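Local atomic coordinates of post-proline cleaving enzyme (Rickettsia typhi, PDB entry 4HVT), a protein that probably acts as a serine-type oligopeptidase of the prolyl oligopeptidase family, cutting peptide chains on the carboxyl side of proline. Residues Lys57-Glu62 / Leu698-Ala703; Lys72-Val77 / Ile434-Leu439; Ile273-Thr276 / Leu281-Gln284. All coordinates share one frame; numbering follows the deposited sequence.

Contact 1: Lys57-Glu62 / Leu698-Ala703; sequences KQIKKE and LYTFFA
Ile59 makes all the close approaches of Lys57-Glu62 to Leu698-Ala703, through its two branches. The first, the methyl CG2, reaches Thr700, where Ile59 CG2 lies 3.4 Å from Thr700 OG1, and it also meets the base of the tyrosine side chain, with Ile59 CG2 3.9 Å from Tyr699 CB. The phenol ring itself leads away from this helix, toward Ile499 and Leu481, so the side chain of Tyr699 offers only its CB here. The second branch runs along the other helix toward its C-terminal end, and Ile59 CD1 stops 4.1 Å from Ala703 CB, with the backbone oxygen Tyr699 O at 4.0 Å from the same methyl. CG1 lies beside the backbone N and CG2 anti to it (chi1 -64°), a setting that points CG2 to Thr700 and Tyr699 CB and leaves CD1 between Tyr699 O and Ala703 CB. Although an oxygen sits against the isoleucine, no hydrogen bond crosses the interface: Thr700 OG1 is bonded to Ile696 O within its own helix, so the hydroxyl is satisfied while its flank packs on carbon. Further along the first helix, Glu62 takes no part across the interface and bonds through OE2 to Asn507 ND2. Val503 of helix 498-505 touches both Ile59 and Glu62, so a third helix borders the contact. The short axes approach to 9.2 Å with 138° between their N-to-C directions, an obliquely antiparallel crossing centred on Ile59 and Thr700, whose CA atoms are 6.1 Å apart. Another flank of helix 688-706 lies on the central sheet, Leu698 and Phe702 touching strand 585-589. Helix 56-67 thus adds an outer layer to the C-terminal helix of the alpha/beta-hydrolase domain, as in prolyl oligopeptidases, whose N-terminal segment belongs to the catalytic domain.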
loop_
_atom_site.group_PDB
_atom_site.type_symbol
_atom_site.label_atom_id
_atom_site.label_comp_id
_atom_site.label_asym_id
_atom_site.label_seq_id
_atom_site.Cartn_x
_atom_site.Cartn_y
_atom_site.Cartn_z
ATOM N N LYS A 57 -24.133 -18.462 -2.239
ATOM C CA LYS A 57 -25.269 -17.561 -2.079
ATOM C C LYS A 57 -25.132 -16.753 -0.821
ATOM O O LYS A 57 -25.382 -15.554 -0.826
ATOM C CB LYS A 57 -26.603 -18.338 -2.021
ATOM N N GLN A 58 -24.761 -17.406 0.288
ATOM C CA GLN A 58 -24.681 -16.742 1.598
ATOM C C GLN A 58 -23.502 -15.739 1.675
ATOM O O GLN A 58 -23.657 -14.580 2.085
ATOM C CB GLN A 58 -24.530 -17.794 2.695
ATOM C CG GLN A 58 -24.626 -17.267 4.120
ATOM C CD GLN A 58 -25.850 -16.400 4.410
ATOM O OE1 GLN A 58 -26.955 -16.619 3.890
ATOM N NE2 GLN A 58 -25.670 -15.432 5.294
ATOM N N ILE A 59 -22.328 -16.224 1.294
ATOM C CA ILE A 59 -21.119 -15.361 1.115
ATOM C C ILE A 59 -21.439 -14.148 0.218
ATOM O O ILE A 59 -21.197 -13.030 0.605
ATOM C CB ILE A 59 -19.931 -16.151 0.524
ATOM C CG1 ILE A 59 -19.430 -17.280 1.450
ATOM C CG2 ILE A 59 -18.766 -15.226 0.194
ATOM C CD1 ILE A 59 -18.768 -16.822 2.738
ATOM N N LYS A 60 -22.010 -14.347 -0.967
ATOM C CA LYS A 60 -22.417 -13.191 -1.788
ATOM C C LYS A 60 -23.314 -12.201 -1.016
ATOM O O LYS A 60 -23.106 -10.990 -1.019
ATOM C CB LYS A 60 -23.113 -13.655 -3.051
ATOM C CG LYS A 60 -23.836 -12.595 -3.857
ATOM C CD LYS A 60 -24.377 -13.252 -5.130
ATOM C CE LYS A 60 -24.467 -12.283 -6.287
ATOM N NZ LYS A 60 -25.848 -11.775 -6.364
ATOM N N LYS A 61 -24.340 -12.709 -0.351
ATOM C CA LYS A 61 -25.191 -11.810 0.421
ATOM C C LYS A 61 -24.411 -10.972 1.443
ATOM O O LYS A 61 -24.602 -9.739 1.539
ATOM C CB LYS A 61 -26.326 -12.599 1.123
ATOM C CG LYS A 61 -27.251 -11.751 1.974
ATOM C CD LYS A 61 -28.108 -12.626 2.891
ATOM C CE LYS A 61 -29.453 -12.005 3.215
ATOM N NZ LYS A 61 -30.448 -13.011 3.685
ATOM N N GLU A 62 -23.535 -11.643 2.184
ATOM C CA GLU A 62 -22.819 -11.004 3.269
ATOM C C GLU A 62 -21.872 -9.950 2.733
ATOM O O GLU A 62 -21.792 -8.876 3.292
ATOM C CB GLU A 62 -22.052 -12.021 4.094
ATOM C CG GLU A 62 -22.949 -13.038 4.740
ATOM C CD GLU A 62 -22.835 -13.040 6.230
ATOM O OE1 GLU A 62 -23.000 -11.933 6.824
ATOM O OE2 GLU A 62 -22.604 -14.134 6.789
ATOM N N LEU A 698 -13.284 -15.237 -3.421
ATOM C CA LEU A 698 -12.252 -15.621 -2.474
ATOM C C LEU A 698 -12.811 -16.263 -1.198
ATOM O O LEU A 698 -12.294 -17.291 -0.730
ATOM C CB LEU A 698 -11.369 -14.399 -2.145
ATOM C CG LEU A 698 -10.122 -14.763 -1.332
ATOM C CD1 LEU A 698 -8.875 -14.067 -1.793
ATOM C CD2 LEU A 698 -10.447 -14.486 0.120
ATOM N N TYR A 699 -13.829 -15.626 -0.639
ATOM C CA TYR A 699 -14.436 -16.114 0.622
ATOM C C TYR A 699 -15.300 -17.358 0.399
ATOM O O TYR A 699 -15.353 -18.191 1.278
ATOM C CB TYR A 699 -15.122 -15.001 1.434
ATOM C CG TYR A 699 -14.106 -14.233 2.208
ATOM C CD1 TYR A 699 -13.544 -14.758 3.369
ATOM C CD2 TYR A 699 -13.703 -12.999 1.794
ATOM C CE1 TYR A 699 -12.585 -14.065 4.066
ATOM C CE2 TYR A 699 -12.742 -12.304 2.479
ATOM C CZ TYR A 699 -12.189 -12.831 3.607
ATOM O OH TYR A 699 -11.227 -12.123 4.293
ATOM N N THR A 700 -15.855 -17.532 -0.798
ATOM C CA THR A 700 -16.571 -18.754 -1.110
ATOM C C THR A 700 -15.542 -19.879 -1.143
ATOM O O THR A 700 -15.772 -20.928 -0.538
ATOM C CB THR A 700 -17.382 -18.631 -2.412
ATOM O OG1 THR A 700 -18.341 -17.567 -2.278
ATOM C CG2 THR A 700 -18.103 -19.957 -2.720
ATOM N N PHE A 701 -14.395 -19.624 -1.783
ATOM C CA PHE A 701 -13.323 -20.621 -1.889
ATOM C C PHE A 701 -12.911 -21.117 -0.475
ATOM O O PHE A 701 -12.784 -22.310 -0.232
ATOM C CB PHE A 701 -12.120 -20.052 -2.699
ATOM C CG PHE A 701 -10.853 -20.826 -2.533
ATOM C CD1 PHE A 701 -10.650 -22.033 -3.216
ATOM C CD2 PHE A 701 -9.868 -20.379 -1.701
ATOM C CE1 PHE A 701 -9.459 -22.719 -3.058
ATOM C CE2 PHE A 701 -8.700 -21.083 -1.517
ATOM C CZ PHE A 701 -8.507 -22.260 -2.188
ATOM N N PHE A 702 -12.672 -20.203 0.445
ATOM C CA PHE A 702 -12.159 -20.582 1.756
ATOM C C PHE A 702 -13.225 -21.208 2.579
ATOM O O PHE A 702 -12.959 -22.142 3.328
ATOM C CB PHE A 702 -11.549 -19.367 2.472
ATOM C CG PHE A 702 -10.113 -19.111 2.083
ATOM C CD1 PHE A 702 -9.156 -20.067 2.348
ATOM C CD2 PHE A 702 -9.713 -17.853 1.574
ATOM C CE1 PHE A 702 -7.819 -19.860 2.041
ATOM C CE2 PHE A 702 -8.391 -17.639 1.279
ATOM C CZ PHE A 702 -7.445 -18.652 1.502
ATOM N N ALA A 703 -14.440 -20.680 2.472
ATOM C CA ALA A 703 -15.543 -21.198 3.286
ATOM C C ALA A 703 -15.798 -22.640 2.878
ATOM O O ALA A 703 -16.009 -23.529 3.742
ATOM C CB ALA A 703 -16.777 -20.378 3.083
#

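Contact 2: Lys72-Val77 / Ile434-Leu439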
loop_
_atom_site.group_PDB
_atom_site.type_symbol
_atom_site.label_atom_id
_atom_site.label_comp_id
_atom_site.label_asym_id
_atom_site.label_seq_id
_atom_site.Cartn_x
_atom_site.Cartn_y
_atom_site.Cartn_z
ATOM N N LYS A 72 -21.527 2.584 5.590
ATOM C CA LYS A 72 -20.018 2.631 5.591
ATOM C C LYS A 72 -19.503 3.970 6.087
ATOM O O LYS A 72 -20.124 5.017 5.829
ATOM C CB LYS A 72 -19.431 2.399 4.195
ATOM C CG LYS A 72 -19.620 1.013 3.652
ATOM C CD LYS A 72 -18.821 0.808 2.354
ATOM C CE LYS A 72 -19.322 1.630 1.197
ATOM N NZ LYS A 72 -18.594 1.276 -0.075
ATOM N N THR A 73 -18.365 3.950 6.772
ATOM C CA THR A 73 -17.818 5.162 7.355
ATOM C C THR A 73 -17.176 6.000 6.282
ATOM O O THR A 73 -16.266 5.490 5.578
ATOM C CB THR A 73 -16.792 4.824 8.446
ATOM O OG1 THR A 73 -17.487 4.102 9.477
ATOM C CG2 THR A 73 -16.220 6.090 9.022
ATOM N N PRO A 74 -17.629 7.274 6.145
ATOM C CA PRO A 74 -17.024 8.145 5.113
ATOM C C PRO A 74 -15.783 8.883 5.640
ATOM O O PRO A 74 -15.877 9.961 6.170
ATOM C CB PRO A 74 -18.166 9.121 4.800
ATOM C CG PRO A 74 -18.876 9.277 6.109
ATOM C CD PRO A 74 -18.784 7.933 6.779
ATOM N N TYR A 75 -14.628 8.264 5.547
ATOM C CA TYR A 75 -13.399 8.835 6.053
ATOM C C TYR A 75 -13.049 10.063 5.225
ATOM O O TYR A 75 -13.400 10.177 4.035
ATOM C CB TYR A 75 -12.275 7.787 6.009
ATOM C CG TYR A 75 -12.567 6.606 6.889
ATOM C CD1 TYR A 75 -12.435 6.710 8.265
ATOM C CD2 TYR A 75 -13.020 5.393 6.367
ATOM C CE1 TYR A 75 -12.727 5.675 9.089
ATOM C CE2 TYR A 75 -13.317 4.332 7.211
ATOM C CZ TYR A 75 -13.175 4.494 8.574
ATOM O OH TYR A 75 -13.486 3.462 9.412
ATOM N N GLY A 76 -12.373 11.000 5.827
ATOM C CA GLY A 76 -12.003 12.198 5.064
ATOM C C GLY A 76 -10.825 13.003 5.527
ATOM O O GLY A 76 -10.096 12.578 6.385
ATOM N N VAL A 77 -10.693 14.186 4.928
ATOM C CA VAL A 77 -9.617 15.148 5.204
ATOM C C VAL A 77 -10.250 16.560 5.203
ATOM O O VAL A 77 -11.094 16.892 4.349
ATOM C CB VAL A 77 -8.467 15.025 4.177
ATOM C CG1 VAL A 77 -8.917 15.355 2.813
ATOM C CG2 VAL A 77 -7.345 15.947 4.532
ATOM N N ILE A 434 -14.597 13.306 19.806
ATOM C CA ILE A 434 -15.219 12.367 18.882
ATOM C C ILE A 434 -16.041 13.132 17.843
ATOM O O ILE A 434 -16.840 14.001 18.226
ATOM C CB ILE A 434 -16.175 11.375 19.609
ATOM C CG1 ILE A 434 -15.363 10.403 20.454
ATOM C CG2 ILE A 434 -17.014 10.653 18.580
ATOM C CD1 ILE A 434 -16.101 9.772 21.600
ATOM N N ILE A 435 -15.878 12.816 16.544
ATOM C CA ILE A 435 -16.745 13.394 15.502
ATOM C C ILE A 435 -17.656 12.366 14.791
ATOM O O ILE A 435 -18.826 12.697 14.481
ATOM C CB ILE A 435 -15.956 14.284 14.530
ATOM C CG1 ILE A 435 -16.890 15.150 13.650
ATOM C CG2 ILE A 435 -15.000 13.491 13.645
ATOM C CD1 ILE A 435 -16.171 16.312 12.962
ATOM N N ARG A 436 -17.178 11.144 14.600
ATOM C CA ARG A 436 -18.006 10.082 14.038
ATOM C C ARG A 436 -17.682 8.723 14.639
ATOM O O ARG A 436 -16.523 8.346 14.771
ATOM C CB ARG A 436 -17.851 9.921 12.514
ATOM C CG ARG A 436 -18.218 11.100 11.635
ATOM C CD ARG A 436 -18.230 10.707 10.167
ATOM N NE ARG A 436 -19.356 9.795 9.847
ATOM C CZ ARG A 436 -20.615 10.175 9.618
ATOM N NH1 ARG A 436 -20.945 11.451 9.622
ATOM N NH2 ARG A 436 -21.586 9.278 9.412
ATOM N N LYS A 437 -18.738 7.989 14.968
ATOM C CA LYS A 437 -18.617 6.558 15.199
ATOM C C LYS A 437 -19.161 5.771 14.016
ATOM O O LYS A 437 -19.935 6.285 13.209
ATOM C CB LYS A 437 -19.339 6.165 16.474
ATOM C CG LYS A 437 -18.614 6.770 17.676
ATOM C CD LYS A 437 -18.784 5.948 18.905
ATOM C CE LYS A 437 -18.205 6.669 20.104
ATOM N NZ LYS A 437 -18.888 6.231 21.365
ATOM N N ALA A 438 -18.814 4.489 13.954
ATOM C CA ALA A 438 -19.377 3.623 12.934
ATOM C C ALA A 438 -20.901 3.605 13.021
ATOM O O ALA A 438 -21.461 3.531 14.122
ATOM C CB ALA A 438 -18.853 2.197 13.078
ATOM N N LEU A 439 -21.565 3.664 11.880
ATOM C CA LEU A 439 -23.021 3.570 11.860
ATOM C C LEU A 439 -23.478 2.121 11.717
ATOM O O LEU A 439 -24.625 1.794 11.967
ATOM C CB LEU A 439 -23.614 4.364 10.711
ATOM C CG LEU A 439 -23.345 5.853 10.702
ATOM C CD1 LEU A 439 -23.913 6.500 9.452
ATOM C CD2 LEU A 439 -23.916 6.471 11.945
HETATM O O HOH W 1 -20.168 4.323 9.569
#
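With CG beside its own backbone N (chi1 -61°) and the chain turned about the CG-CD bond (chi3 69°), Arg436 brings its guanidinium against the ring of Pro74. The two side chains meet at about a right angle. Pro74 CG stands 3.7 Å above the guanidinium plane, offset toward the rim, and the closest pair is Pro74 CD with Arg436 NE at 3.6 Å. At the edge of the same group, in its plane, is Leu439 CD1, so carbon borders the flat group both above and beside. The polar ends turn to the end of helix 102-105 and the loop after it: NH1 bonds to the carbonyls of Tyr105 and Lys107, NH2 to that of Asp108, and Tyr105 adds a cation-pi contact. These bonds would fix the rotation of the guanidinium, with one face against the proline. Tyr105 also grips the first segment, its hydroxyl bonding to Pro74 O. One residue before the proline, Thr73 OG1 passes 4.0 Å from Ala438 CA without bonding to that residue. A water 2.7 Å from Thr73 OG1 accepts the N-H of Leu439, 2.8 Å from Leu439 N. The threonine hydroxyl lies beside the backbone N (chi1 -62°) while its methyl, CG2, lies over the rim of one face of the Tyr75 ring. No direct hydrogen bond links the segments. Arg436 lies in a classic beta bulge, where it and Ile435 both face Ile423 of strand 422-426. Strand 432-436 is outermost in the last four-stranded blade of the propeller, whereas Lys72-Val77 leads into strand 77-79, the first strand of blade one. Since the two blades share no strand, this meeting through side-chain packing and one water bridge fits the open, unlatched seam of prolyl oligopeptidase propellers, beside the two linkers to the catalytic domain.

Contact 3: Ile273-Thr276 / Leu281-Gln284; sequences ILDT and LKLQ
Peptide planes of Ile273-Thr276 and Leu281-Gln284 are the flat groups that meet here, lying side by side and joined by backbone hydrogen bonds. Asp275 N reaches Lys282 O at 2.9 Å in the carbonyl plane, while Gln284 N is tilted 22° from the plane of the carbonyl it uses, Ile273 O, at 3.0 Å. That oxygen also receives a water, 3.1 Å from Ile273 O, which in turn donates to Gln284 OE1 at 2.7 Å, linking the side-chain amide to the neighbouring strand's carbonyl. Ile273 N to Gln284 O completes this hydrogen-bonded pair; Lys282 N to Asp275 O, at 3.3 Å, is weak. The strands, 164° apart in direction, form a beta hairpin at the rim of a four-stranded propeller blade, 282-285 being its outermost strand. On the face of Leu274 and Leu283, Leu274 CB packs 4.3 Å from Leu283 CD1, and both residues rest on Ile260 and on strand 231-235 of the preceding blade. CG of Leu274 lies anti to the backbone N (chi1 174°), which carries Leu274 CD1 back over the neighbouring strand to 3.6 Å from Lys282 O. Past the strand ends, Leu281 folds its CD2 back to 3.7 Å from Thr276 CA. The other face carries Ile273 and Gln284, both touching Leu331, and the pair Asp275 and Lys282. These last two charges are near but form no salt bridge; Asp275 OD1 instead pairs with Lys277 in the turn.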
loop_
_atom_site.group_PDB
_atom_site.type_symbol
_atom_site.label_atom_id
_atom_site.label_comp_id
_atom_site.label_asym_id
_atom_site.label_seq_id
_atom_site.Cartn_x
_atom_site.Cartn_y
_atom_site.Cartn_z
ATOM N N ILE A 273 17.503 19.479 -3.725
ATOM C CA ILE A 273 16.587 20.581 -3.641
ATOM C C ILE A 273 16.629 21.327 -4.943
ATOM O O ILE A 273 17.701 21.773 -5.361
ATOM C CB ILE A 273 16.953 21.578 -2.505
ATOM C CG1 ILE A 273 16.940 20.850 -1.151
ATOM C CG2 ILE A 273 15.955 22.739 -2.419
ATOM C CD1 ILE A 273 17.352 21.743 -0.016
ATOM N N LEU A 274 15.471 21.497 -5.558
ATOM C CA LEU A 274 15.306 22.375 -6.746
ATOM C C LEU A 274 14.631 23.637 -6.230
ATOM O O LEU A 274 13.502 23.613 -5.683
ATOM C CB LEU A 274 14.450 21.747 -7.807
ATOM C CG LEU A 274 14.106 22.610 -8.994
ATOM C CD1 LEU A 274 15.273 22.801 -9.948
ATOM C CD2 LEU A 274 12.957 22.001 -9.724
ATOM N N ASP A 275 15.330 24.759 -6.353
ATOM C CA ASP A 275 14.810 26.023 -5.872
ATOM C C ASP A 275 14.310 26.785 -7.106
ATOM O O ASP A 275 15.118 26.984 -8.077
ATOM C CB ASP A 275 15.953 26.785 -5.191
ATOM C CG ASP A 275 15.500 27.841 -4.273
ATOM O OD1 ASP A 275 14.440 28.413 -4.540
ATOM O OD2 ASP A 275 16.287 28.191 -3.336
ATOM N N THR A 276 13.039 27.184 -7.110
ATOM C CA THR A 276 12.406 27.657 -8.381
ATOM C C THR A 276 12.197 29.172 -8.481
ATOM O O THR A 276 11.631 29.657 -9.454
ATOM C CB THR A 276 11.054 26.969 -8.634
ATOM O OG1 THR A 276 10.194 27.239 -7.537
ATOM C CG2 THR A 276 11.152 25.421 -8.698
ATOM N N LEU A 281 16.996 28.554 -12.440
ATOM C CA LEU A 281 16.763 27.439 -11.513
ATOM C C LEU A 281 18.073 26.963 -10.874
ATOM O O LEU A 281 19.165 27.098 -11.465
ATOM C CB LEU A 281 16.045 26.313 -12.247
ATOM C CG LEU A 281 14.721 26.646 -12.918
ATOM C CD1 LEU A 281 14.221 25.464 -13.733
ATOM C CD2 LEU A 281 13.732 27.040 -11.809
ATOM N N LYS A 282 17.985 26.419 -9.655
ATOM C CA LYS A 282 19.136 25.940 -8.930
ATOM C C LYS A 282 18.853 24.536 -8.446
ATOM O O LYS A 282 17.783 24.292 -7.850
ATOM C CB LYS A 282 19.423 26.838 -7.705
ATOM C CG LYS A 282 20.916 26.858 -7.362
ATOM C CD LYS A 282 21.270 27.728 -6.108
ATOM C CE LYS A 282 20.118 28.474 -5.461
ATOM N NZ LYS A 282 20.606 29.346 -4.336
ATOM N N LEU A 283 19.761 23.615 -8.727
ATOM C CA LEU A 283 19.612 22.240 -8.300
ATOM C C LEU A 283 20.837 21.867 -7.468
ATOM O O LEU A 283 21.995 21.900 -7.968
ATOM C CB LEU A 283 19.536 21.332 -9.518
ATOM C CG LEU A 283 19.395 19.844 -9.298
ATOM C CD1 LEU A 283 17.994 19.480 -8.816
ATOM C CD2 LEU A 283 19.631 19.133 -10.620
ATOM N N GLN A 284 20.572 21.506 -6.206
ATOM C CA GLN A 284 21.633 21.272 -5.254
ATOM C C GLN A 284 21.449 19.936 -4.534
ATOM O O GLN A 284 20.377 19.651 -4.058
ATOM C CB GLN A 284 21.733 22.386 -4.269
ATOM C CG GLN A 284 22.193 23.687 -4.907
ATOM C CD GLN A 284 22.139 24.805 -3.889
ATOM O OE1 GLN A 284 21.047 25.318 -3.524
ATOM N NE2 GLN A 284 23.305 25.136 -3.348
HETATM O O HOH W 2 18.588 24.479 -4.231
#

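After two earlier helices the chain forms helix 56-67, whose partner in contact 1 is the C-terminal helix, a loop spanning most of the chain. Soon afterwards Lys72-Val77 enters the propeller, and contact 2 closes that domain when the chain leaves it at Ile434-Leu439. Contact 3, a local hairpin, falls within this second span. The three therefore nest one within another, and none cross. In space, contacts 1 and 2 have centres about 27 Å apart, whereas contact 3 lies about 55 Å from contact 1 between centres. Contact 1 unites the terminal parts of the catalytic domain, contact 2 joins first and last blades, and contact 3 finishes a single blade.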